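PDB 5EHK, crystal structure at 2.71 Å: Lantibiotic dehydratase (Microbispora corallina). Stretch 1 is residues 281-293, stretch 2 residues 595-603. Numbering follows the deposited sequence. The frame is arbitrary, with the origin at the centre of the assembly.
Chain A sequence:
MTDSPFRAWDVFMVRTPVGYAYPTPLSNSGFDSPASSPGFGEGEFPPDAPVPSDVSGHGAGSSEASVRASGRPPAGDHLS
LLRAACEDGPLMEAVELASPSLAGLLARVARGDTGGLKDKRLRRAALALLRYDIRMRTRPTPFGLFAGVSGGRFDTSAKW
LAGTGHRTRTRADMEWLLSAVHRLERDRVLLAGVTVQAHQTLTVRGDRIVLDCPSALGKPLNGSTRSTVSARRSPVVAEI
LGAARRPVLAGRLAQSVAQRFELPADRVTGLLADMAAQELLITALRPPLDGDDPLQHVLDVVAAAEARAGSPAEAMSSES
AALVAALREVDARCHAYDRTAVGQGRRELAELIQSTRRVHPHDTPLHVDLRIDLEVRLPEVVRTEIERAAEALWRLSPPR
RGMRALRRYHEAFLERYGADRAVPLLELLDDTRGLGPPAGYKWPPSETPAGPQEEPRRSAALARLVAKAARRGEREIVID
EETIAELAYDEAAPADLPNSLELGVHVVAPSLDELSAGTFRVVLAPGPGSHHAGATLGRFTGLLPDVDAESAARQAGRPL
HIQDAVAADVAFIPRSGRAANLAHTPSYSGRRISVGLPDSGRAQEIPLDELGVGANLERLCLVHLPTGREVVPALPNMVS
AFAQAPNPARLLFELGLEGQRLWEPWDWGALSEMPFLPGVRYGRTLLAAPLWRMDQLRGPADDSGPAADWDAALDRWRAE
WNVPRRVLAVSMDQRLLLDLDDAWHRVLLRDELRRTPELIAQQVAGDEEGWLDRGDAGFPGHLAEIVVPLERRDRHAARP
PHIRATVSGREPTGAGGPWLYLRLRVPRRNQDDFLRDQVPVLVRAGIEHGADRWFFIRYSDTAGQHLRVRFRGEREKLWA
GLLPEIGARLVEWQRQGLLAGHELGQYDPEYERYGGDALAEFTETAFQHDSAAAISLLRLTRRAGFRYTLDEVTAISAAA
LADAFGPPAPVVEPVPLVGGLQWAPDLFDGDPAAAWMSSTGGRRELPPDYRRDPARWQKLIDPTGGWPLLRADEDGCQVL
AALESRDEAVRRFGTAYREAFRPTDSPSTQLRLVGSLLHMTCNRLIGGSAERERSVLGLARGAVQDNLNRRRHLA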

# COMPACT_ATOMS: atom_id res chain seq x y z
N LEU A 281 7.73 40.24 5.73
CA LEU A 281 8.10 41.09 4.61
C LEU A 281 9.44 40.66 4.04
O LEU A 281 10.21 39.98 4.71
CB LEU A 281 8.16 42.56 5.00
CG LEU A 281 6.83 43.26 5.24
CD1 LEU A 281 7.06 44.58 5.96
CD2 LEU A 281 6.13 43.48 3.91
N ILE A 282 9.67 41.02 2.79
CA ILE A 282 10.92 40.73 2.11
C ILE A 282 11.47 42.04 1.58
O ILE A 282 10.81 42.70 0.76
CB ILE A 282 10.70 39.80 0.92
CG1 ILE A 282 10.18 38.44 1.40
CG2 ILE A 282 11.98 39.65 0.13
CD1 ILE A 282 9.89 37.45 0.29
N THR A 283 12.66 42.44 2.05
CA THR A 283 13.26 43.71 1.62
C THR A 283 13.98 43.50 0.30
O THR A 283 14.36 42.37 -0.02
CB THR A 283 14.23 44.32 2.66
OG1 THR A 283 15.45 43.56 2.70
CG2 THR A 283 13.61 44.31 4.04
N ALA A 284 14.13 44.57 -0.48
CA ALA A 284 14.85 44.48 -1.75
C ALA A 284 16.33 44.17 -1.53
O ALA A 284 17.02 43.72 -2.44
CB ALA A 284 14.69 45.77 -2.55
N LEU A 285 16.79 44.39 -0.31
CA LEU A 285 18.16 44.07 0.06
C LEU A 285 18.57 42.63 -0.24
O LEU A 285 19.68 42.37 -0.68
CB LEU A 285 18.42 44.41 1.53
CG LEU A 285 18.44 45.90 1.83
CD1 LEU A 285 18.62 46.14 3.31
CD2 LEU A 285 19.54 46.56 1.03
N ARG A 286 17.66 41.69 0.00
CA ARG A 286 17.91 40.27 -0.26
C ARG A 286 18.01 40.00 -1.76
O ARG A 286 17.25 40.56 -2.57
CB ARG A 286 16.83 39.43 0.42
CG ARG A 286 16.94 39.46 1.94
CD ARG A 286 15.85 38.67 2.60
NE ARG A 286 16.11 38.47 4.02
CZ ARG A 286 15.22 38.03 4.90
NH1 ARG A 286 13.95 37.84 4.53
NH2 ARG A 286 15.57 37.85 6.17
N PRO A 287 19.00 39.19 -2.14
CA PRO A 287 19.32 38.91 -3.55
C PRO A 287 18.17 38.17 -4.20
O PRO A 287 17.74 37.15 -3.66
CB PRO A 287 20.55 38.00 -3.45
CG PRO A 287 21.11 38.21 -2.07
CD PRO A 287 19.91 38.49 -1.22
N PRO A 288 17.65 38.69 -5.33
CA PRO A 288 16.49 38.12 -6.05
C PRO A 288 16.74 36.72 -6.63
O PRO A 288 15.77 36.04 -6.97
CB PRO A 288 16.27 39.11 -7.21
CG PRO A 288 17.58 39.83 -7.35
CD PRO A 288 18.15 39.91 -5.98
N LEU A 289 18.00 36.31 -6.71
CA LEU A 289 18.38 35.10 -7.42
C LEU A 289 17.87 35.11 -8.87
O LEU A 289 17.21 34.17 -9.33
CB LEU A 289 17.91 33.83 -6.70
CG LEU A 289 18.23 33.73 -5.22
CD1 LEU A 289 17.90 32.35 -4.71
CD2 LEU A 289 19.68 34.06 -4.96
N ASP A 290 18.19 36.18 -9.59
CA ASP A 290 17.78 36.28 -10.98
C ASP A 290 18.94 36.08 -11.95
O ASP A 290 18.75 36.18 -13.16
CB ASP A 290 17.12 37.62 -11.24
CG ASP A 290 17.96 38.79 -10.78
OD1 ASP A 290 19.14 38.60 -10.40
OD2 ASP A 290 17.42 39.91 -10.81
N GLY A 291 20.12 35.80 -11.44
CA GLY A 291 21.27 35.57 -12.32
C GLY A 291 22.45 36.51 -12.10
O GLY A 291 23.57 36.15 -12.44
N ASP A 292 22.20 37.68 -11.54
CA ASP A 292 23.26 38.62 -11.18
C ASP A 292 24.10 38.11 -10.03
O ASP A 292 23.72 37.17 -9.34
CB ASP A 292 22.67 40.00 -10.84
CG ASP A 292 23.75 41.11 -10.70
OD1 ASP A 292 24.85 40.96 -11.30
OD2 ASP A 292 23.47 42.14 -10.03
N ASP A 293 25.25 38.74 -9.82
CA ASP A 293 26.06 38.53 -8.63
C ASP A 293 25.23 39.05 -7.46
O ASP A 293 24.72 40.18 -7.50
CB ASP A 293 27.38 39.31 -8.77
CG ASP A 293 28.24 39.31 -7.50
OD1 ASP A 293 28.21 38.34 -6.71
OD2 ASP A 293 28.97 40.30 -7.32
N VAL A 595 8.85 33.22 -5.45
CA VAL A 595 8.30 32.58 -4.26
C VAL A 595 9.27 32.66 -3.10
O VAL A 595 10.27 31.95 -3.08
CB VAL A 595 8.00 31.12 -4.51
CG1 VAL A 595 7.29 30.54 -3.33
CG2 VAL A 595 7.19 30.96 -5.77
N GLY A 596 9.00 33.54 -2.15
CA GLY A 596 9.88 33.67 -1.00
C GLY A 596 11.10 34.54 -1.26
O GLY A 596 12.05 34.51 -0.48
N LEU A 597 11.07 35.28 -2.37
CA LEU A 597 12.14 36.19 -2.81
C LEU A 597 11.48 37.45 -3.36
O LEU A 597 10.33 37.40 -3.75
CB LEU A 597 12.96 35.56 -3.94
CG LEU A 597 13.74 34.30 -3.66
CD1 LEU A 597 14.17 33.72 -4.97
CD2 LEU A 597 14.93 34.65 -2.80
N PRO A 598 12.21 38.59 -3.38
CA PRO A 598 11.63 39.83 -3.92
C PRO A 598 11.47 39.74 -5.41
O PRO A 598 12.06 38.85 -6.00
CB PRO A 598 12.71 40.87 -3.62
CG PRO A 598 13.97 40.07 -3.61
CD PRO A 598 13.61 38.77 -2.97
N ASP A 599 10.70 40.63 -6.02
CA ASP A 599 10.60 40.59 -7.46
C ASP A 599 11.98 40.90 -8.02
O ASP A 599 12.81 41.49 -7.34
CB ASP A 599 9.60 41.64 -7.97
CG ASP A 599 8.18 41.31 -7.63
OD1 ASP A 599 7.97 40.29 -6.95
OD2 ASP A 599 7.27 42.10 -8.02
N SER A 600 12.22 40.50 -9.26
CA SER A 600 13.44 40.86 -9.95
C SER A 600 13.20 42.00 -10.95
O SER A 600 12.17 42.02 -11.65
CB SER A 600 14.01 39.63 -10.67
OG SER A 600 15.01 39.95 -11.63
N GLY A 601 14.15 42.94 -11.02
CA GLY A 601 14.12 43.97 -12.04
C GLY A 601 14.26 43.42 -13.46
O GLY A 601 13.84 44.06 -14.41
N ARG A 602 14.87 42.25 -13.60
CA ARG A 602 15.16 41.66 -14.92
C ARG A 602 14.04 40.87 -15.55
O ARG A 602 14.25 40.26 -16.59
CB ARG A 602 16.37 40.75 -14.84
CG ARG A 602 17.60 41.43 -14.30
CD ARG A 602 18.66 40.41 -13.99
NE ARG A 602 19.69 41.01 -13.17
CZ ARG A 602 20.80 41.53 -13.67
NH1 ARG A 602 21.01 41.49 -14.98
NH2 ARG A 602 21.70 42.08 -12.86
N ALA A 603 12.88 40.79 -14.90
CA ALA A 603 11.80 39.95 -15.44
C ALA A 603 10.44 40.39 -14.95
O ALA A 603 10.28 40.67 -13.77
CB ALA A 603 12.04 38.47 -15.09

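Two loop-rich segments, more than 300 residues apart in sequence, pack through an apolar patch at one end and a charged and hydrogen-bonded cluster at the other, burying 574 Å² in total.

Pro598 is the centre of the apolar part. Its CB points toward stretch 1. Its ring atom CD lies 3.6 Å from Ile282 CG2, and its CG lies 4.0 Å from Pro288 CA. The same CG comes within 3.5 Å of Arg286 O, so the ring packs against backbone as well as side chains. Ile282, on the short strand, also points toward stretch 2. Its CD1 reaches the backbone, 3.5 Å from Gly596 C. Gly596 has phi/psi of 82/14, where a CB would be jammed against the preceding carbonyl, so the backbone itself calls for glycine.

Leu597 starts sideways, but its end comes nearer. Its CD1 meets Leu289 CD1 at 4.0 Å and Pro288 O at 3.5 Å. All these leucine, isoleucine and proline side chains are buried, which suits their lack of polar groups.

The polar part is built around Asp290. Ser600 OG donates a short hydrogen bond to Asp290 OD2, 2.5 Å long. Both side chains are buried and point toward each other's stretch. Ser600 OG also accepts a hydrogen bond from Arg602 N at 3.0 Å, within the type I turn from Ser600 to Ala603. One small hydroxyl thus links the turn to the aspartate.

Arg602 extends from this turn across both acids. Its NE forms a salt bridge with Asp290 OD2 at 3.5 Å, and its NH2 forms another with Asp292 OD2 at 3.3 Å. Asp290 OD2 sits at the edge of the guanidinium, while Asp292 CA lies over one face. Asp290 OD1 accepts a weak hydrogen bond from Asp292 N at 3.4 Å, tying the two acidic residues together.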